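Local coordinates for protein endoglucanase (Ruminococcus champanellensis, PDB 6WQP) that probably hydrolyses beta-glucosidic linkages in the breakdown of cellulose, as a glycoside hydrolase of family 5, at residues V74-S79 with C114-H119; S79-T84 with E121-I126; A181-N186 with V222-L227. All coordinates share one frame; numbering follows the deposited sequence.

A TIM barrel is built by repeated returns of the chain, and this enzyme illustrates how such returns are fastened. From the N terminus, 74-79 is met first and 79-84 continues from it, sharing Ser79. After helix 94-108 the chain comes back as 114-119, which closes interaction 1 between adjacent barrel strands, and 121-126 then closes interaction 2 between the loops beyond those strands. The two contacts therefore cross along the chain, and they touch in space, with Trp80 NE1 probably hydrogen-bonded to Asn117 O. Interaction 3 opens and closes later, joining helix 179-198 to the end of helix 219-224; its nearest atoms lie about 5 Å from those of interaction 2.

Interaction 1 (V74-S79 with C114-H119)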
loop_
_atom_site.group_PDB
_atom_site.type_symbol
_atom_site.label_atom_id
_atom_site.label_comp_id
_atom_site.label_asym_id
_atom_site.label_seq_id
_atom_site.Cartn_x
_atom_site.Cartn_y
_atom_site.Cartn_z
ATOM N N VAL A 74 -10.199 -0.264 0.444
ATOM C CA VAL A 74 -9.483 0.527 -0.545
ATOM C C VAL A 74 -8.218 1.068 0.111
ATOM O O VAL A 74 -8.287 1.691 1.176
ATOM C CB VAL A 74 -10.346 1.680 -1.096
ATOM C CG1 VAL A 74 -9.492 2.597 -1.962
ATOM C CG2 VAL A 74 -11.516 1.139 -1.884
ATOM N N ARG A 75 -7.068 0.798 -0.508
ATOM C CA ARG A 75 -5.822 1.445 -0.132
ATOM C C ARG A 75 -5.674 2.701 -0.982
ATOM O O ARG A 75 -5.811 2.644 -2.214
ATOM C CB ARG A 75 -4.617 0.529 -0.346
ATOM C CG ARG A 75 -3.249 1.161 0.037
ATOM C CD ARG A 75 -2.232 0.036 0.139
ATOM N NE ARG A 75 -0.828 0.360 0.431
ATOM C CZ ARG A 75 0.131 0.478 -0.485
ATOM N NH1 ARG A 75 -0.146 0.387 -1.782
ATOM N NH2 ARG A 75 1.385 0.708 -0.104
ATOM N N VAL A 76 -5.431 3.827 -0.316
ATOM C CA VAL A 76 -5.305 5.139 -0.941
ATOM C C VAL A 76 -3.839 5.548 -0.856
ATOM O O VAL A 76 -3.430 6.177 0.130
ATOM C CB VAL A 76 -6.216 6.164 -0.250
ATOM C CG1 VAL A 76 -6.028 7.554 -0.859
ATOM C CG2 VAL A 76 -7.666 5.731 -0.305
ATOM N N PRO A 77 -3.009 5.172 -1.831
ATOM C CA PRO A 77 -1.603 5.605 -1.806
ATOM C C PRO A 77 -1.527 7.103 -2.055
ATOM O O PRO A 77 -2.176 7.625 -2.964
ATOM C CB PRO A 77 -0.956 4.806 -2.945
ATOM C CG PRO A 77 -2.098 4.511 -3.886
ATOM C CD PRO A 77 -3.323 4.351 -3.013
ATOM N N VAL A 78 -0.751 7.797 -1.227
ATOM C CA VAL A 78 -0.667 9.252 -1.301
ATOM C C VAL A 78 0.790 9.661 -1.285
ATOM O O VAL A 78 1.515 9.356 -0.329
ATOM C CB VAL A 78 -1.426 9.933 -0.153
ATOM C CG1 VAL A 78 -1.198 11.450 -0.205
ATOM C CG2 VAL A 78 -2.891 9.630 -0.207
ATOM N N SER A 79 1.211 10.386 -2.316
ATOM C CA SER A 79 2.518 11.024 -2.329
ATOM C C SER A 79 2.362 12.460 -1.844
ATOM O O SER A 79 1.587 13.231 -2.416
ATOM C CB SER A 79 3.149 10.963 -3.715
ATOM O OG SER A 79 3.430 9.613 -4.062
ATOM N N CYS A 114 -10.208 1.527 4.917
ATOM C CA CYS A 114 -9.359 2.421 4.134
ATOM C C CYS A 114 -7.961 2.427 4.731
ATOM O O CYS A 114 -7.802 2.513 5.952
ATOM C CB CYS A 114 -9.936 3.832 4.102
ATOM S SG CYS A 114 -9.021 5.020 3.134
ATOM N N ILE A 115 -6.951 2.323 3.861
ATOM C CA ILE A 115 -5.549 2.415 4.250
ATOM C C ILE A 115 -4.960 3.669 3.604
ATOM O O ILE A 115 -4.963 3.804 2.374
ATOM C CB ILE A 115 -4.751 1.174 3.833
ATOM C CG1 ILE A 115 -5.327 -0.089 4.478
ATOM C CG2 ILE A 115 -3.265 1.371 4.190
ATOM C CD1 ILE A 115 -4.977 -1.358 3.719
ATOM N N LEU A 116 -4.425 4.560 4.435
ATOM C CA LEU A 116 -3.836 5.825 4.004
ATOM C C LEU A 116 -2.356 5.798 4.342
ATOM O O LEU A 116 -1.994 5.496 5.474
ATOM C CB LEU A 116 -4.503 6.997 4.700
ATOM C CG LEU A 116 -3.939 8.396 4.425
ATOM C CD1 LEU A 116 -4.183 8.739 2.973
ATOM C CD2 LEU A 116 -4.561 9.400 5.376
ATOM N N ASN A 117 -1.505 6.116 3.361
ATOM C CA ASN A 117 -0.073 6.055 3.625
ATOM C C ASN A 117 0.675 7.319 3.225
ATOM O O ASN A 117 0.058 8.323 2.884
ATOM C CB ASN A 117 0.563 4.859 2.899
ATOM C CG ASN A 117 0.750 5.082 1.389
ATOM O OD1 ASN A 117 0.615 6.198 0.862
ATOM N ND2 ASN A 117 1.085 4.008 0.689
ATOM N N ILE A 118 2.009 7.278 3.283
ATOM C CA ILE A 118 2.866 8.127 2.456
ATOM C C ILE A 118 3.498 7.206 1.424
ATOM O O ILE A 118 3.789 6.042 1.731
ATOM C CB ILE A 118 3.935 8.898 3.259
ATOM C CG1 ILE A 118 5.113 8.008 3.660
ATOM C CG2 ILE A 118 3.306 9.552 4.483
ATOM C CD1 ILE A 118 6.049 8.686 4.646
ATOM N N HIS A 119 3.690 7.702 0.195
ATOM C CA HIS A 119 4.001 6.816 -0.922
ATOM C C HIS A 119 5.336 7.206 -1.526
ATOM O O HIS A 119 6.387 6.781 -1.022
ATOM C CB HIS A 119 2.834 6.801 -1.922
ATOM C CG HIS A 119 2.746 5.543 -2.735
ATOM N ND1 HIS A 119 2.279 4.350 -2.225
ATOM C CD2 HIS A 119 3.066 5.294 -4.027
ATOM C CE1 HIS A 119 2.308 3.424 -3.166
ATOM N NE2 HIS A 119 2.789 3.969 -4.268
#
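Arg75 and Ile115 stand side by side on neighbouring parallel strands of the TIM barrel, part of the beta-alpha-beta unit of strand 73-76, helix 94-108 and strand 113-117. The strand segments run 15° apart. Two backbone bonds lace them: Ile115 N donates to Val74 O, and Val76 N to Ile115 O at 2.7 Å. On the face turned to helix 94-108, Val76 CG2 packs 3.8 Å from Cys114 SG.

The other face belongs to the barrel interior, and Arg75 shows how a long side chain threads it. From CB the chain leaves with CG anti to the backbone N (chi1 180°) and stays extended as far as NE, which carries the guanidinium to the level of Asn117. Arg75 CG rests 4.1 Å from Ile115 CB. NE forms a salt bridge with Glu160. At the tip, Asn117 ND2 sits over one face of the guanidinium, 3.4 Å from Arg75 NH2; both are donors and do not bond, and the two planes are 88° apart. NH2 instead donates to Asn163, while NH1 is held by Gln288 and Asn28. An arginine bonded through all three nitrogens inside the barrel is consistent with a polar interior beneath the active site of a family 5 glycosidase.

Toward the C-terminal end of the strands, the Asn117 side chain takes over the backbone's role. Asn117 OD1 accepts Val78 N at 3.0 Å, the N-H pointing almost straight at it though tilted from the carbonyl plane. Asn117 ND2 donates to His119 ND1 at 3.2 Å, nearly in the imidazole plane, which with Pro77 would restrain the ring. Val78 CG2 meets Leu116 CD1 at 3.5 Å. Pro77 CB lies over the His119 face in a CH-pi contact, 3.6 Å from the ring centroid.

Interaction 2 (S79-T84 with E121-I126); sequences SWIDHT and ENDWLI. With NA (sodium ion), chain F.
Glu121 and the backbone of Trp80 and Ile81 meet where two loops at the mouth of the TIM barrel fold against each other, an example of a buried carboxylate holding a turn in place. Hydrogen bonds converge on the carboxylate. Glu121 OE2 accepts Trp80 N at 2.8 Å, the donor approaching from above the carboxylate plane, and takes a second, weak bond from Ile81 N at 3.1 Å. The bend at chi2 of Glu121 (-61°) folds the acid back to these amides. The other oxygen, Glu121 OE1, receives Trp124 NE1 at 2.8 Å on the anti side but tilted out of the carboxylate plane; both oxygens are thus engaged. One water donates to both Glu121 OE1 and Thr84 OG1, extending the network to the end of the turn. Within that turn Thr84 OG1 in its own right donates to Trp80 O.

Apolar contact rests on Ile81. With CG1 anti to the backbone N, Ile81 CD1 reaches the edge of the indole, 3.9 Å from Trp124 CD1, and also lies 3.6 Å from Asp123 CB.

Metal coordination is confined to the first loop: the sodium ion takes Ile81 O at 2.5 Å and Thr84 O at 2.6 Å, and four waters fill its remaining sites. The ion thus bridges the carbonyls of Ile81 and Thr84, on either side of Asp82 and His83.

The loops follow strands 73-76 and 113-117 and lead to helices 94-108 and 129-149; the Trp80 indole runs off between these helices, while Trp124 packs on Val135 and Ile142 of helix 129-149 and forms a cation-pi contact with Arg138.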
loop_
_atom_site.group_PDB
_atom_site.type_symbol
_atom_site.label_atom_id
_atom_site.label_comp_id
_atom_site.label_asym_id
_atom_site.label_seq_id
_atom_site.Cartn_x
_atom_site.Cartn_y
_atom_site.Cartn_z
ATOM N N SER A 79 1.211 10.386 -2.316
ATOM C CA SER A 79 2.518 11.024 -2.329
ATOM C C SER A 79 2.362 12.460 -1.844
ATOM O O SER A 79 1.587 13.231 -2.416
ATOM C CB SER A 79 3.149 10.963 -3.715
ATOM O OG SER A 79 3.430 9.613 -4.062
ATOM N N TRP A 80 3.075 12.801 -0.774
ATOM C CA TRP A 80 2.963 14.103 -0.132
ATOM C C TRP A 80 4.083 15.064 -0.523
ATOM O O TRP A 80 3.953 16.265 -0.282
ATOM C CB TRP A 80 2.953 13.937 1.398
ATOM C CG TRP A 80 1.866 13.011 1.888
ATOM C CD1 TRP A 80 1.912 11.648 1.941
ATOM C CD2 TRP A 80 0.582 13.391 2.396
ATOM N NE1 TRP A 80 0.730 11.156 2.432
ATOM C CE2 TRP A 80 -0.101 12.204 2.726
ATOM C CE3 TRP A 80 -0.061 14.614 2.594
ATOM C CZ2 TRP A 80 -1.390 12.201 3.241
ATOM C CZ3 TRP A 80 -1.339 14.614 3.119
ATOM C CH2 TRP A 80 -1.998 13.413 3.430
ATOM N N ILE A 81 5.156 14.571 -1.153
ATOM C CA ILE A 81 6.372 15.366 -1.309
ATOM C C ILE A 81 6.099 16.669 -2.059
ATOM O O ILE A 81 6.599 17.733 -1.680
ATOM C CB ILE A 81 7.463 14.539 -2.006
ATOM C CG1 ILE A 81 8.705 15.401 -2.235
ATOM C CG2 ILE A 81 6.953 13.976 -3.330
ATOM C CD1 ILE A 81 9.925 14.604 -2.618
ATOM N N ASP A 82 5.326 16.607 -3.151
ATOM C CA ASP A 82 5.077 17.812 -3.947
ATOM C C ASP A 82 4.134 18.787 -3.258
ATOM O O ASP A 82 3.938 19.899 -3.773
ATOM C CB ASP A 82 4.516 17.429 -5.321
ATOM C CG ASP A 82 5.496 16.621 -6.151
ATOM O OD1 ASP A 82 6.699 16.936 -6.144
ATOM O OD2 ASP A 82 5.048 15.663 -6.815
ATOM N N HIS A 83 3.583 18.410 -2.106
ATOM C CA HIS A 83 2.630 19.204 -1.333
ATOM C C HIS A 83 3.158 19.540 0.057
ATOM O O HIS A 83 2.393 20.019 0.914
ATOM C CB HIS A 83 1.306 18.438 -1.235
ATOM C CG HIS A 83 0.886 17.821 -2.532
ATOM N ND1 HIS A 83 0.264 18.541 -3.528
ATOM C CD2 HIS A 83 1.005 16.559 -3.002
ATOM C CE1 HIS A 83 0.007 17.748 -4.552
ATOM N NE2 HIS A 83 0.451 16.540 -4.259
ATOM N N THR A 84 4.445 19.306 0.299
ATOM C CA THR A 84 5.080 19.514 1.593
ATOM C C THR A 84 6.015 20.712 1.489
ATOM O O THR A 84 6.842 20.775 0.576
ATOM C CB THR A 84 5.873 18.282 2.020
ATOM O OG1 THR A 84 5.007 17.148 2.108
ATOM C CG2 THR A 84 6.555 18.509 3.366
ATOM N N GLU A 121 8.041 8.995 -1.554
ATOM C CA GLU A 121 8.776 9.980 -0.781
ATOM C C GLU A 121 10.285 9.793 -0.883
ATOM O O GLU A 121 11.026 10.412 -0.118
ATOM C CB GLU A 121 8.334 9.915 0.683
ATOM C CG GLU A 121 6.825 10.143 0.880
ATOM C CD GLU A 121 6.371 11.505 0.394
ATOM O OE1 GLU A 121 6.859 12.516 0.919
ATOM O OE2 GLU A 121 5.529 11.572 -0.531
ATOM N N ASN A 122 10.754 8.987 -1.844
ATOM C CA ASN A 122 12.135 8.499 -1.832
ATOM C C ASN A 122 13.160 9.601 -2.029
ATOM O O ASN A 122 14.337 9.391 -1.712
ATOM C CB ASN A 122 12.322 7.442 -2.918
ATOM C CG ASN A 122 11.328 6.316 -2.805
ATOM O OD1 ASN A 122 10.493 6.138 -3.694
ATOM N ND2 ASN A 122 11.416 5.540 -1.746
ATOM N N ASP A 123 12.759 10.750 -2.570
ATOM C CA ASP A 123 13.715 11.836 -2.756
ATOM C C ASP A 123 14.346 12.249 -1.441
ATOM O O ASP A 123 15.501 12.689 -1.413
ATOM C CB ASP A 123 13.032 13.041 -3.390
ATOM C CG ASP A 123 12.861 12.891 -4.874
ATOM O OD1 ASP A 123 13.116 11.787 -5.394
ATOM O OD2 ASP A 123 12.482 13.886 -5.524
ATOM N N TRP A 124 13.595 12.143 -0.349
ATOM C CA TRP A 124 14.106 12.491 0.968
ATOM C C TRP A 124 14.157 11.330 1.938
ATOM O O TRP A 124 14.956 11.378 2.881
ATOM C CB TRP A 124 13.257 13.598 1.600
ATOM C CG TRP A 124 11.811 13.240 1.831
ATOM C CD1 TRP A 124 10.773 13.454 0.978
ATOM C CD2 TRP A 124 11.244 12.632 3.004
ATOM N NE1 TRP A 124 9.595 13.020 1.537
ATOM C CE2 TRP A 124 9.860 12.503 2.779
ATOM C CE3 TRP A 124 11.777 12.172 4.216
ATOM C CZ2 TRP A 124 8.996 11.950 3.723
ATOM C CZ3 TRP A 124 10.915 11.622 5.155
ATOM C CH2 TRP A 124 9.539 11.516 4.898
ATOM N N LEU A 125 13.335 10.299 1.747
ATOM C CA LEU A 125 13.254 9.175 2.684
ATOM C C LEU A 125 14.318 8.170 2.261
ATOM O O LEU A 125 14.071 7.262 1.458
ATOM C CB LEU A 125 11.847 8.587 2.689
ATOM C CG LEU A 125 11.476 7.761 3.922
ATOM C CD1 LEU A 125 9.978 7.497 4.019
ATOM C CD2 LEU A 125 12.231 6.422 3.912
ATOM N N ILE A 126 15.521 8.347 2.803
ATOM C CA ILE A 126 16.705 7.611 2.389
ATOM C C ILE A 126 17.191 6.790 3.576
ATOM O O ILE A 126 17.424 7.344 4.657
ATOM C CB ILE A 126 17.805 8.565 1.889
ATOM C CG1 ILE A 126 17.332 9.256 0.608
ATOM C CG2 ILE A 126 19.087 7.822 1.625
ATOM C CD1 ILE A 126 18.011 10.562 0.290
HETATM NA NA NA F . 8.024 19.742 -1.449
HETATM O O HOH W 1 6.444 21.097 -2.983
HETATM O O HOH W 2 6.951 15.017 2.352
HETATM O O HOH W 3 9.397 21.811 -0.666
HETATM O O HOH W 4 9.247 19.713 -3.349
HETATM O O HOH W 5 9.374 18.652 -0.004
#

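Interaction 3 (A181-N186 with V222-L227)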
loop_
_atom_site.group_PDB
_atom_site.type_symbol
_atom_site.label_atom_id
_atom_site.label_comp_id
_atom_site.label_asym_id
_atom_site.label_seq_id
_atom_site.Cartn_x
_atom_site.Cartn_y
_atom_site.Cartn_z
ATOM N N ALA A 181 20.708 -0.193 5.718
ATOM C CA ALA A 181 19.413 0.292 5.257
ATOM C C ALA A 181 18.272 -0.438 5.953
ATOM O O ALA A 181 17.282 0.182 6.367
ATOM C CB ALA A 181 19.304 0.138 3.742
ATOM N N ARG A 182 18.388 -1.762 6.081
ATOM C CA ARG A 182 17.328 -2.520 6.729
ATOM C C ARG A 182 17.185 -2.113 8.191
ATOM O O ARG A 182 16.068 -2.017 8.712
ATOM C CB ARG A 182 17.606 -4.014 6.585
ATOM C CG ARG A 182 17.690 -4.449 5.127
ATOM C CD ARG A 182 17.826 -5.958 4.958
ATOM N NE ARG A 182 19.070 -6.510 5.502
ATOM C CZ ARG A 182 20.147 -6.795 4.777
ATOM N NH1 ARG A 182 20.158 -6.567 3.466
ATOM N NH2 ARG A 182 21.221 -7.301 5.362
ATOM N N GLN A 183 18.305 -1.832 8.868
ATOM C CA GLN A 183 18.223 -1.445 10.272
ATOM C C GLN A 183 17.667 -0.034 10.424
ATOM O O GLN A 183 16.848 0.224 11.314
ATOM C CB GLN A 183 19.596 -1.582 10.927
ATOM C CG GLN A 183 20.002 -3.041 11.138
ATOM C CD GLN A 183 21.387 -3.198 11.735
ATOM O OE1 GLN A 183 22.172 -2.256 11.773
ATOM N NE2 GLN A 183 21.690 -4.409 12.204
ATOM N N VAL A 184 18.078 0.892 9.551
ATOM C CA VAL A 184 17.564 2.252 9.643
ATOM C C VAL A 184 16.060 2.289 9.366
ATOM O O VAL A 184 15.333 3.093 9.961
ATOM C CB VAL A 184 18.346 3.169 8.682
ATOM C CG1 VAL A 184 17.604 4.483 8.464
ATOM C CG2 VAL A 184 19.761 3.412 9.209
ATOM N N ILE A 185 15.565 1.422 8.480
ATOM C CA ILE A 185 14.128 1.387 8.227
ATOM C C ILE A 185 13.369 0.958 9.474
ATOM O O ILE A 185 12.229 1.383 9.693
ATOM C CB ILE A 185 13.825 0.481 7.019
ATOM C CG1 ILE A 185 14.143 1.276 5.745
ATOM C CG2 ILE A 185 12.382 0.036 7.026
ATOM C CD1 ILE A 185 14.337 0.459 4.526
ATOM N N ASN A 186 13.997 0.153 10.343
ATOM C CA ASN A 186 13.354 -0.173 11.614
ATOM C C ASN A 186 13.140 1.072 12.458
ATOM O O ASN A 186 12.121 1.198 13.146
ATOM C CB ASN A 186 14.184 -1.193 12.383
ATOM C CG ASN A 186 14.163 -2.567 11.752
ATOM O OD1 ASN A 186 13.157 -2.982 11.179
ATOM N ND2 ASN A 186 15.275 -3.280 11.845
ATOM N N VAL A 222 13.510 -10.126 6.030
ATOM C CA VAL A 222 12.814 -10.623 7.210
ATOM C C VAL A 222 13.764 -10.744 8.400
ATOM O O VAL A 222 13.399 -10.415 9.530
ATOM C CB VAL A 222 12.141 -11.975 6.926
ATOM C CG1 VAL A 222 11.662 -12.570 8.259
ATOM C CG2 VAL A 222 11.008 -11.826 5.929
ATOM N N ASN A 223 14.976 -11.246 8.165
ATOM C CA ASN A 223 15.912 -11.475 9.265
ATOM C C ASN A 223 16.159 -10.187 10.041
ATOM O O ASN A 223 16.115 -10.177 11.278
ATOM C CB ASN A 223 17.226 -12.044 8.730
ATOM C CG ASN A 223 18.270 -12.235 9.820
ATOM O OD1 ASN A 223 18.178 -13.153 10.631
ATOM N ND2 ASN A 223 19.272 -11.365 9.844
ATOM N N ASP A 224 16.397 -9.083 9.332
ATOM C CA ASP A 224 16.774 -7.828 9.973
ATOM C C ASP A 224 15.581 -6.984 10.398
ATOM O O ASP A 224 15.776 -5.956 11.048
ATOM C CB ASP A 224 17.658 -7.004 9.035
ATOM C CG ASP A 224 19.088 -7.480 9.024
ATOM O OD1 ASP A 224 19.617 -7.787 10.117
ATOM O OD2 ASP A 224 19.684 -7.558 7.932
ATOM N N PHE A 225 14.364 -7.407 10.077
ATOM C CA PHE A 225 13.180 -6.653 10.450
ATOM C C PHE A 225 12.958 -6.693 11.958
ATOM O O PHE A 225 12.998 -7.764 12.572
ATOM C CB PHE A 225 11.949 -7.221 9.754
ATOM C CG PHE A 225 10.680 -6.518 10.132
ATOM C CD1 PHE A 225 10.343 -5.324 9.524
ATOM C CD2 PHE A 225 9.842 -7.031 11.106
ATOM C CE1 PHE A 225 9.188 -4.655 9.874
ATOM C CE2 PHE A 225 8.682 -6.367 11.462
ATOM C CZ PHE A 225 8.355 -5.178 10.841
ATOM N N VAL A 226 12.658 -5.534 12.546
ATOM C CA VAL A 226 12.297 -5.437 13.958
ATOM C C VAL A 226 10.917 -4.810 14.057
ATOM O O VAL A 226 10.710 -3.668 13.622
ATOM C CB VAL A 226 13.324 -4.629 14.756
ATOM C CG1 VAL A 226 12.827 -4.392 16.168
ATOM C CG2 VAL A 226 14.658 -5.355 14.758
ATOM N N LEU A 227 9.979 -5.549 14.637
ATOM C CA LEU A 227 8.643 -5.013 14.852
ATOM C C LEU A 227 8.713 -3.824 15.810
ATOM O O LEU A 227 9.335 -3.930 16.883
ATOM C CB LEU A 227 7.734 -6.093 15.433
ATOM C CG LEU A 227 6.243 -5.759 15.546
ATOM C CD1 LEU A 227 5.616 -5.737 14.168
ATOM C CD2 LEU A 227 5.559 -6.765 16.463
HETATM O O HOH W 6 10.573 -2.141 11.291
HETATM O O HOH W 7 11.039 -0.950 14.615
#
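The outer helical layer of the TIM barrel supplies this contact: Arg182 and Asn186, one turn apart on helix 179-198, reach Asp224 and Val226, near the C-terminal end of helix 219-224 and in the segment that follows, leading toward strand 236-241. It is a surface contact made mainly of polar groups, an instance of one helix using successive turns to hold the end of another.

Arg182 forms a salt bridge with Asp224. It grips side-on, Arg182 NE lying 2.7 Å and Arg182 NH2 3.0 Å from the same oxygen, Asp224 OD2, with guanidinium and carboxylate only 4° from coplanar. The NE bond falls on the anti lone pair, whereas NH2 meets the oxygen nearly in line with its C-O bond. The bend at chi3 of the arginine (-65°) turns the flat group edge-on to the acid. Asp224 OD1 accepts from Gln179 NE2, so both oxygens are engaged.

A turn further on, the Asn186 amide works both ways. Asn186 ND2 donates to Asp224 O at 2.8 Å, lying in that carbonyl's plane. Asn186 OD1 accepts Val226 N at 2.9 Å, the N-H arriving from well above the amide plane. Val226 CG2 packs 3.6 Å from Asn186 ND2, the side chains crossing at about a right angle. With an alanine at Asn186, Asp224 O and Val226 N would probably lose these mates, and the segment after the helix would be freer to shift.

Two waters finish the joint. One donates to Asn186 OD1 and Val226 O; the other joins the backbone oxygens themselves, 2.8 Å from Asn186 O and 2.9 Å from Val226 O.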